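Local coordinates for protein RAP1B (Serratia marcescens, PDB 4AX2) that probably acts as an immunity (self-resistance) protein that protects its producer from a type VI-secreted amidase toxin, at residues A26-M31 with R68-F73; K38-S43 with E80-L85; C45-S50 with D59-A64. All coordinates share one frame; numbering follows the deposited sequence.

Contact 1: residues A26-M31 with R68-F73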
loop_
_atom_site.group_PDB
_atom_site.type_symbol
_atom_site.label_atom_id
_atom_site.label_comp_id
_atom_site.label_asym_id
_atom_site.label_seq_id
_atom_site.Cartn_x
_atom_site.Cartn_y
_atom_site.Cartn_z
ATOM N N ALA A 26 14.409 5.903 -5.687
ATOM C CA ALA A 26 15.502 5.119 -5.125
ATOM C C ALA A 26 14.977 3.856 -4.449
ATOM O O ALA A 26 15.536 2.773 -4.598
ATOM C CB ALA A 26 16.312 5.960 -4.138
ATOM N N PHE A 27 13.879 3.979 -3.702
ATOM C CA PHE A 27 13.360 2.820 -2.985
ATOM C C PHE A 27 12.751 1.739 -3.899
ATOM O O PHE A 27 12.723 0.567 -3.534
ATOM C CB PHE A 27 12.369 3.258 -1.879
ATOM C CG PHE A 27 10.998 3.597 -2.369
ATOM C CD1 PHE A 27 10.732 4.831 -2.952
ATOM C CD2 PHE A 27 9.945 2.718 -2.176
ATOM C CE1 PHE A 27 9.451 5.149 -3.387
ATOM C CE2 PHE A 27 8.670 3.029 -2.613
ATOM C CZ PHE A 27 8.421 4.245 -3.212
ATOM N N ILE A 28 12.282 2.130 -5.078
ATOM C CA ILE A 28 11.742 1.193 -6.084
ATOM C C ILE A 28 12.880 0.437 -6.800
ATOM O O ILE A 28 12.793 -0.772 -7.084
ATOM C CB ILE A 28 10.904 1.973 -7.140
ATOM C CG1 ILE A 28 9.697 2.680 -6.507
ATOM C CG2 ILE A 28 10.375 1.054 -8.248
ATOM C CD1 ILE A 28 8.742 1.703 -5.857
ATOM N N LYS A 29 13.954 1.168 -7.066
ATOM C CA LYS A 29 15.112 0.635 -7.793
ATOM C C LYS A 29 15.848 -0.454 -7.018
ATOM O O LYS A 29 16.557 -1.246 -7.617
ATOM C CB LYS A 29 16.073 1.768 -8.127
ATOM C CG LYS A 29 15.492 2.730 -9.138
ATOM C CD LYS A 29 16.438 3.870 -9.439
ATOM C CE LYS A 29 16.039 4.568 -10.720
ATOM N NZ LYS A 29 16.885 5.772 -10.973
ATOM N N GLN A 30 15.666 -0.485 -5.694
ATOM C CA GLN A 30 16.238 -1.525 -4.840
ATOM C C GLN A 30 15.327 -2.761 -4.669
ATOM O O GLN A 30 15.748 -3.764 -4.074
ATOM C CB GLN A 30 16.683 -0.942 -3.490
ATOM C CG GLN A 30 15.577 -0.407 -2.613
ATOM C CD GLN A 30 16.105 0.155 -1.313
ATOM O OE1 GLN A 30 15.771 -0.335 -0.228
ATOM N NE2 GLN A 30 16.949 1.179 -1.410
ATOM N N MET A 31 14.097 -2.708 -5.181
ATOM C CA MET A 31 13.139 -3.806 -4.995
ATOM C C MET A 31 13.348 -4.916 -5.996
ATOM O O MET A 31 13.615 -4.642 -7.149
ATOM C CB MET A 31 11.702 -3.346 -5.221
ATOM C CG MET A 31 11.111 -2.551 -4.097
ATOM S SD MET A 31 9.513 -1.916 -4.594
ATOM C CE MET A 31 9.199 -1.034 -3.051
ATOM N N ARG A 68 6.382 1.320 -14.280
ATOM C CA ARG A 68 6.805 0.504 -15.409
ATOM C C ARG A 68 8.210 0.876 -15.907
ATOM O O ARG A 68 8.883 0.042 -16.503
ATOM C CB ARG A 68 5.800 0.616 -16.543
ATOM C CG ARG A 68 4.395 0.156 -16.151
ATOM C CD ARG A 68 3.405 0.317 -17.280
ATOM N NE ARG A 68 3.349 1.695 -17.765
ATOM C CZ ARG A 68 2.269 2.271 -18.276
ATOM N NH1 ARG A 68 1.130 1.600 -18.375
ATOM N NH2 ARG A 68 2.331 3.523 -18.696
ATOM N N GLU A 69 8.656 2.108 -15.663
ATOM C CA GLU A 69 9.993 2.526 -16.104
ATOM C C GLU A 69 11.092 1.723 -15.383
ATOM O O GLU A 69 12.185 1.587 -15.911
ATOM C CB GLU A 69 10.196 4.042 -15.904
ATOM C CG GLU A 69 11.531 4.563 -16.429
ATOM C CD GLU A 69 11.636 6.084 -16.549
ATOM O OE1 GLU A 69 10.782 6.804 -15.994
ATOM O OE2 GLU A 69 12.601 6.567 -17.197
ATOM N N TRP A 70 10.787 1.159 -14.212
ATOM C CA TRP A 70 11.825 0.594 -13.345
ATOM C C TRP A 70 11.824 -0.906 -13.297
ATOM O O TRP A 70 12.437 -1.500 -12.405
ATOM C CB TRP A 70 11.723 1.211 -11.944
ATOM C CG TRP A 70 11.579 2.702 -12.079
ATOM C CD1 TRP A 70 10.469 3.493 -11.775
ATOM C CD2 TRP A 70 12.552 3.612 -12.681
ATOM N NE1 TRP A 70 10.713 4.807 -12.089
ATOM C CE2 TRP A 70 11.946 4.940 -12.655
ATOM C CE3 TRP A 70 13.834 3.465 -13.198
ATOM C CZ2 TRP A 70 12.613 6.056 -13.129
ATOM C CZ3 TRP A 70 14.500 4.600 -13.686
ATOM C CH2 TRP A 70 13.900 5.863 -13.653
ATOM N N MET A 71 11.157 -1.525 -14.265
ATOM C CA MET A 71 11.130 -2.981 -14.390
ATOM C C MET A 71 10.916 -3.435 -15.827
ATOM O O MET A 71 10.232 -2.763 -16.598
ATOM C CB MET A 71 9.991 -3.546 -13.527
ATOM C CG MET A 71 8.647 -2.879 -13.781
ATOM S SD MET A 71 7.342 -3.851 -12.996
ATOM C CE MET A 71 5.946 -2.736 -13.252
ATOM N N PRO A 72 11.460 -4.616 -16.188
ATOM C CA PRO A 72 11.246 -5.163 -17.528
ATOM C C PRO A 72 9.866 -5.848 -17.616
ATOM O O PRO A 72 9.757 -7.071 -17.713
ATOM C CB PRO A 72 12.411 -6.139 -17.691
ATOM C CG PRO A 72 12.663 -6.633 -16.317
ATOM C CD PRO A 72 12.336 -5.477 -15.383
ATOM N N PHE A 73 8.836 -5.012 -17.551
ATOM C CA PHE A 73 7.439 -5.415 -17.419
ATOM C C PHE A 73 6.875 -5.796 -18.782
ATOM O O PHE A 73 7.216 -5.187 -19.809
ATOM C CB PHE A 73 6.669 -4.212 -16.867
ATOM C CG PHE A 73 5.224 -4.470 -16.569
ATOM C CD1 PHE A 73 4.845 -5.448 -15.660
ATOM C CD2 PHE A 73 4.241 -3.695 -17.164
ATOM C CE1 PHE A 73 3.510 -5.650 -15.352
ATOM C CE2 PHE A 73 2.896 -3.903 -16.880
ATOM C CZ PHE A 73 2.527 -4.894 -15.983
#
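A lysine laid over an indole face carries this contact, which joins the short helix 26-29 near the N terminus to the loop between helices 55-67 and 75-89. Lys29 and Trp70 account for most of the buried surface, with Ile28 adding a smaller apolar touch and no hydrogen bond crossing between the segments. The Lys29 chain is extended beyond CG, and this straight run of methylenes carries CE up to the benzene half of the indole. Lys29 CE stands 3.7 Å from the centroid of the six-membered ring of Trp70, 28° off the ring normal, in a CH-pi contact displaced toward the rim. Its closest approach is 3.3 Å, from Lys29 CE to Trp70 CZ3, while NZ stays a little farther from the ring, 3.8 Å from the same CZ3. The methylene next to the ammonium group, rather than the nitrogen itself, thus makes the closest touch. On the opposite face of the indole lies Glu69 CG, so the ring is held between two aliphatic chains. Ile28 meets the tryptophan at its root: CG2, anti to the backbone N, packs 3.9 Å from Trp70 CB, while the CG1 branch leads elsewhere and lies over the ring of Phe27. Trp136 completes the aromatic group, meeting Trp70 edge-to-face and Lys29 through a cation-pi interaction, and the backbones of Lys29 and Asn137 are hydrogen-bonded. Helix 136-140 thus flanks the contact through Trp136, beside both helix 26-29 and the loop, while Met71 and Pro72, next in the loop, pack on Tyr33 of helix 33-49.

Contact 2: residues K38-S43 with E80-L85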
loop_
_atom_site.group_PDB
_atom_site.type_symbol
_atom_site.label_atom_id
_atom_site.label_comp_id
_atom_site.label_asym_id
_atom_site.label_seq_id
_atom_site.Cartn_x
_atom_site.Cartn_y
_atom_site.Cartn_z
ATOM N N LYS A 38 3.773 -5.354 -7.838
ATOM C CA LYS A 38 2.763 -5.213 -6.749
ATOM C C LYS A 38 2.523 -3.749 -6.396
ATOM O O LYS A 38 1.398 -3.361 -6.141
ATOM C CB LYS A 38 3.129 -6.019 -5.509
ATOM C CG LYS A 38 3.247 -7.511 -5.780
ATOM C CD LYS A 38 2.810 -8.375 -4.603
ATOM C CE LYS A 38 3.693 -8.224 -3.362
ATOM N NZ LYS A 38 3.149 -8.930 -2.140
ATOM N N GLU A 39 3.585 -2.933 -6.409
ATOM C CA GLU A 39 3.438 -1.498 -6.171
ATOM C C GLU A 39 2.559 -0.878 -7.251
ATOM O O GLU A 39 1.725 -0.012 -6.961
ATOM C CB GLU A 39 4.779 -0.765 -6.170
ATOM C CG GLU A 39 5.833 -1.331 -5.233
ATOM C CD GLU A 39 5.411 -1.337 -3.780
ATOM O OE1 GLU A 39 5.371 -0.235 -3.194
ATOM O OE2 GLU A 39 5.207 -2.433 -3.225
ATOM N N LEU A 40 2.766 -1.295 -8.502
ATOM C CA LEU A 40 1.943 -0.788 -9.597
ATOM C C LEU A 40 0.482 -1.186 -9.364
ATOM O O LEU A 40 -0.430 -0.351 -9.461
ATOM C CB LEU A 40 2.434 -1.341 -10.946
ATOM C CG LEU A 40 1.674 -0.939 -12.211
ATOM C CD1 LEU A 40 2.590 -1.081 -13.423
ATOM C CD2 LEU A 40 0.407 -1.772 -12.416
ATOM N N ALA A 41 0.276 -2.461 -9.044
ATOM C CA ALA A 41 -1.074 -2.986 -8.833
ATOM C C ALA A 41 -1.803 -2.273 -7.694
ATOM O O ALA A 41 -2.958 -1.893 -7.848
ATOM C CB ALA A 41 -1.042 -4.498 -8.586
ATOM N N LEU A 42 -1.128 -2.095 -6.568
ATOM C CA LEU A 42 -1.702 -1.366 -5.422
ATOM C C LEU A 42 -2.062 0.076 -5.811
ATOM O O LEU A 42 -3.179 0.539 -5.565
ATOM C CB LEU A 42 -0.691 -1.391 -4.266
ATOM C CG LEU A 42 -1.064 -0.580 -3.014
ATOM C CD1 LEU A 42 -2.455 -0.940 -2.489
ATOM C CD2 LEU A 42 -0.019 -0.773 -1.935
ATOM N N SER A 43 -1.112 0.783 -6.424
ATOM C CA SER A 43 -1.325 2.180 -6.788
ATOM C C SER A 43 -2.507 2.328 -7.744
ATOM O O SER A 43 -3.338 3.211 -7.584
ATOM C CB SER A 43 -0.056 2.789 -7.417
ATOM O OG SER A 43 1.050 2.729 -6.535
ATOM N N GLU A 80 -3.676 -5.619 -18.921
ATOM C CA GLU A 80 -5.000 -6.195 -18.688
ATOM C C GLU A 80 -4.965 -7.350 -17.705
ATOM O O GLU A 80 -5.926 -7.550 -16.990
ATOM C CB GLU A 80 -5.703 -6.585 -19.987
ATOM C CG GLU A 80 -5.931 -5.421 -20.928
ATOM C CD GLU A 80 -6.711 -4.252 -20.323
ATOM O OE1 GLU A 80 -7.395 -4.429 -19.290
ATOM O OE2 GLU A 80 -6.644 -3.139 -20.918
ATOM N N LYS A 81 -3.877 -8.107 -17.652
ATOM C CA LYS A 81 -3.780 -9.176 -16.661
ATOM C C LYS A 81 -3.843 -8.579 -15.243
ATOM O O LYS A 81 -4.625 -9.048 -14.406
ATOM C CB LYS A 81 -2.522 -10.029 -16.871
ATOM C CG LYS A 81 -2.667 -11.040 -18.003
ATOM C CD LYS A 81 -1.550 -12.076 -18.024
ATOM C CE LYS A 81 -1.812 -13.196 -19.030
ATOM N NZ LYS A 81 -2.805 -14.210 -18.548
ATOM N N ILE A 82 -3.050 -7.535 -14.988
ATOM C CA ILE A 82 -3.118 -6.796 -13.706
ATOM C C ILE A 82 -4.502 -6.202 -13.467
ATOM O O ILE A 82 -5.044 -6.294 -12.387
ATOM C CB ILE A 82 -2.060 -5.674 -13.652
ATOM C CG1 ILE A 82 -0.662 -6.275 -13.473
ATOM C CG2 ILE A 82 -2.342 -4.675 -12.518
ATOM C CD1 ILE A 82 -0.466 -6.957 -12.117
ATOM N N ASN A 83 -5.087 -5.605 -14.506
ATOM C CA ASN A 83 -6.356 -4.922 -14.341
ATOM C C ASN A 83 -7.495 -5.883 -14.076
ATOM O O ASN A 83 -8.331 -5.608 -13.246
ATOM C CB ASN A 83 -6.643 -3.988 -15.515
ATOM C CG ASN A 83 -5.812 -2.727 -15.454
ATOM O OD1 ASN A 83 -4.884 -2.620 -14.649
ATOM N ND2 ASN A 83 -6.136 -1.761 -16.309
ATOM N N VAL A 84 -7.518 -7.019 -14.770
ATOM C CA VAL A 84 -8.506 -8.057 -14.457
ATOM C C VAL A 84 -8.382 -8.507 -12.969
ATOM O O VAL A 84 -9.386 -8.629 -12.267
ATOM C CB VAL A 84 -8.396 -9.258 -15.410
ATOM C CG1 VAL A 84 -9.214 -10.427 -14.889
ATOM C CG2 VAL A 84 -8.869 -8.887 -16.833
ATOM N N LEU A 85 -7.161 -8.735 -12.508
ATOM C CA LEU A 85 -6.952 -9.124 -11.097
ATOM C C LEU A 85 -7.429 -8.035 -10.126
ATOM O O LEU A 85 -8.158 -8.331 -9.176
ATOM C CB LEU A 85 -5.499 -9.520 -10.852
ATOM C CG LEU A 85 -5.221 -10.082 -9.453
ATOM C CD1 LEU A 85 -6.073 -11.322 -9.190
ATOM C CD2 LEU A 85 -3.730 -10.353 -9.325
#
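Ile82 reaches from helix 75-89 to Leu40 and Ala41 on helix 33-49, and its branched side chain supplies every close touch from its side of this buried contact. Its CB is directed at the opposing helix, with Ile82 and Ala41 forming the closest backbone pair, 6.5 Å between CA atoms. At CB the chain divides. The CG2 methyl, set trans to the backbone N by a chi1 of -73°, does the touching: it lies 4.0 Å from Leu40 CD2 and 4.1 Å from Ala41 CB, spanning two consecutive residues of helix 33-49. The other branch runs through CG1, and Ile82 CD1 ends 4.3 Å from Ala41 CB, a looser touch than that of CG2. Beyond the two segments, the Ile82 side chain also packs on Leu123 of helix 118-126 and on Leu127.

Leu40 approaches along a different line. With chi1 at 179° its CG swings out across from the amide nitrogen, which brings CD2 closer to Ile82 than the direction of its CB bond alone would suggest; CD1 packs instead on Arg68 and Met71. Ala41 offers just its CB methyl. Away from the interface, Ser43 OG uses its proton within its own helix, donating to Glu39 O at 2.9 Å; that carbonyl takes two donors, the other being Ser43 N from the opposite face. One residue beyond 38-43, Arg44 NH1 gives a polar link between the helices, bonded to Asn83 OD1. In the Leu40, Ala41 and Ile82 patch the touching groups are all methyls, which implies that dispersion and exclusion of water probably hold it together.

Contact 3: residues C45-S50 with D59-A64. With EDO (1,2-ethanediol), chain H.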
loop_
_atom_site.group_PDB
_atom_site.type_symbol
_atom_site.label_atom_id
_atom_site.label_comp_id
_atom_site.label_asym_id
_atom_site.label_seq_id
_atom_site.Cartn_x
_atom_site.Cartn_y
_atom_site.Cartn_z
ATOM N N CYS A 45 -5.025 0.152 -8.126
ATOM C CA CYS A 45 -6.231 -0.193 -7.382
ATOM C C CYS A 45 -6.723 1.051 -6.639
ATOM O O CYS A 45 -7.907 1.400 -6.700
ATOM C CB CYS A 45 -5.938 -1.343 -6.409
ATOM S SG CYS A 45 -7.368 -1.995 -5.542
ATOM N N LEU A 46 -5.800 1.744 -5.975
ATOM C CA LEU A 46 -6.146 2.950 -5.228
ATOM C C LEU A 46 -6.703 4.035 -6.155
ATOM O O LEU A 46 -7.674 4.687 -5.809
ATOM C CB LEU A 46 -4.933 3.470 -4.456
ATOM C CG LEU A 46 -4.447 2.546 -3.336
ATOM C CD1 LEU A 46 -3.096 3.009 -2.760
ATOM C CD2 LEU A 46 -5.507 2.480 -2.242
ATOM N N ALA A 47 -6.092 4.206 -7.329
ATOM C CA ALA A 47 -6.632 5.127 -8.359
ATOM C C ALA A 47 -8.060 4.783 -8.761
ATOM O O ALA A 47 -8.905 5.680 -8.927
ATOM C CB ALA A 47 -5.733 5.135 -9.589
ATOM N N GLN A 48 -8.350 3.492 -8.911
ATOM C CA GLN A 48 -9.664 3.048 -9.395
ATOM C C GLN A 48 -10.763 3.121 -8.351
ATOM O O GLN A 48 -11.924 3.319 -8.694
ATOM C CB GLN A 48 -9.577 1.633 -9.991
ATOM C CG GLN A 48 -8.752 1.591 -11.266
ATOM C CD GLN A 48 -8.634 0.202 -11.859
ATOM O OE1 GLN A 48 -9.348 -0.716 -11.446
ATOM N NE2 GLN A 48 -7.746 0.043 -12.856
ATOM N N VAL A 49 -10.410 3.016 -7.080
ATOM C CA VAL A 49 -11.420 3.058 -6.008
ATOM C C VAL A 49 -11.669 4.446 -5.446
ATOM O O VAL A 49 -12.502 4.612 -4.543
ATOM C CB VAL A 49 -11.098 2.073 -4.869
ATOM C CG1 VAL A 49 -11.005 0.657 -5.416
ATOM C CG2 VAL A 49 -9.834 2.494 -4.125
ATOM N N SER A 50 -10.955 5.440 -5.964
ATOM C CA SER A 50 -11.117 6.812 -5.532
ATOM C C SER A 50 -11.770 7.546 -6.706
ATOM O O SER A 50 -12.081 6.937 -7.730
ATOM C CB SER A 50 -9.767 7.424 -5.102
ATOM O OG SER A 50 -8.755 7.212 -6.056
ATOM N N ASP A 59 -3.084 11.176 -9.081
ATOM C CA ASP A 59 -1.757 10.972 -8.479
ATOM C C ASP A 59 -1.412 9.481 -8.410
ATOM O O ASP A 59 -0.330 9.079 -8.829
ATOM C CB ASP A 59 -1.766 11.591 -7.073
ATOM C CG ASP A 59 -0.402 11.571 -6.396
ATOM O OD1 ASP A 59 0.065 10.476 -5.994
ATOM O OD2 ASP A 59 0.162 12.668 -6.196
ATOM N N ALA A 60 -2.354 8.670 -7.908
ATOM C CA ALA A 60 -2.171 7.224 -7.799
ATOM C C ALA A 60 -1.985 6.558 -9.175
ATOM O O ALA A 60 -1.151 5.654 -9.327
ATOM C CB ALA A 60 -3.350 6.594 -7.035
ATOM N N ALA A 61 -2.767 6.996 -10.161
ATOM C CA ALA A 61 -2.662 6.471 -11.547
ATOM C C ALA A 61 -1.291 6.736 -12.128
ATOM O O ALA A 61 -0.641 5.835 -12.678
ATOM C CB ALA A 61 -3.744 7.088 -12.434
ATOM N N ARG A 62 -0.830 7.971 -11.990
ATOM C CA ARG A 62 0.475 8.350 -12.504
ATOM C C ARG A 62 1.602 7.634 -11.787
ATOM O O ARG A 62 2.617 7.277 -12.400
ATOM C CB ARG A 62 0.642 9.872 -12.420
ATOM C CG ARG A 62 -0.227 10.611 -13.432
ATOM C CD ARG A 62 -0.250 12.110 -13.171
ATOM N NE ARG A 62 -0.830 12.842 -14.298
ATOM C CZ ARG A 62 -1.186 14.126 -14.274
ATOM N NH1 ARG A 62 -1.050 14.867 -13.174
ATOM N NH2 ARG A 62 -1.692 14.680 -15.375
ATOM N N THR A 63 1.453 7.450 -10.480
ATOM C CA THR A 63 2.436 6.657 -9.699
ATOM C C THR A 63 2.505 5.210 -10.213
ATOM O O THR A 63 3.590 4.662 -10.428
ATOM C CB THR A 63 2.051 6.656 -8.211
ATOM O OG1 THR A 63 2.094 8.001 -7.711
ATOM C CG2 THR A 63 2.967 5.722 -7.369
ATOM N N ALA A 64 1.341 4.600 -10.417
ATOM C CA ALA A 64 1.271 3.244 -10.987
ATOM C C ALA A 64 1.983 3.188 -12.328
ATOM O O ALA A 64 2.868 2.345 -12.552
ATOM C CB ALA A 64 -0.177 2.789 -11.134
HETATM C C1 EDO H . 0.127 11.547 -17.437
HETATM O O1 EDO H . 1.515 11.901 -17.377
HETATM C C2 EDO H . -0.657 12.642 -18.178
HETATM O O2 EDO H . -2.051 12.589 -17.829
#
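Ala47 and Ala60 bury the most surface here, with Ala61 third, and their small side chains let helices 33-49 and 55-67 come close. The CB bonds of Ala47 and Ala60 both point at the facing helix, and their CA atoms lie only 5.0 Å apart. Ala60 CB sits against the backbone of the facing helix, 3.6 Å from Ala47 N, and 3.8 Å from Ala47 CB. In return Ala47 CB presses on the opposite backbone, 3.5 Å from Ala61 N, and meets Ala61 CB at 4.0 Å. The methyls of Ala47 and Ala60 thus each rest on main chain as well as on a methyl. Leu46 adds a lighter touch through its CB to Ala60.

Hydroxyls on both sides turn back to their own helices. Ser50 OG donates to Leu46 O at 2.8 Å, and Thr63 OG1 donates to Asp59 O from above the carbonyl plane, on the face opposite to that used by Thr63 N. Ala47 O also accepts a bond from Ser57 OG, which ties the end of one helix to the start of the other. Cys45 forms the disulfide with Cys111 of helix 107-116, while the carboxylate of Asp59 is held by Thr108 OG1 and Val107 N of the second subunit. Arg62 NH2 gives a weak bond to an ethanediol that probably came from the crystallisation liquor. The segment axes pass 7.9 Å apart with an angle of 155° between their directions, the geometry of a close-packed antiparallel helical hairpin with an alanine interface, here within an all-helical fold.

Overall arrangement
From the N terminus, the short helix 26-29 comes first and finds its partner in the loop after helix 55-67, so contact 1 closes a loop holding the whole of helices 33-49 and 55-67. Helix 33-49 then supplies the first segments of contacts 2 and 3. Contact 3 closes the shortest loop, a hairpin to helix 55-67, and lies within the spans of both other contacts. Contact 2 reaches onward to helix 75-89 and crosses contact 1, whose segments alternate with its own. Leu40 touches Arg68 and Met71, joining contacts 1 and 2, while Ser43 packs on Ala60 and Thr63, joining contacts 2 and 3. All three adjoin the second subunit.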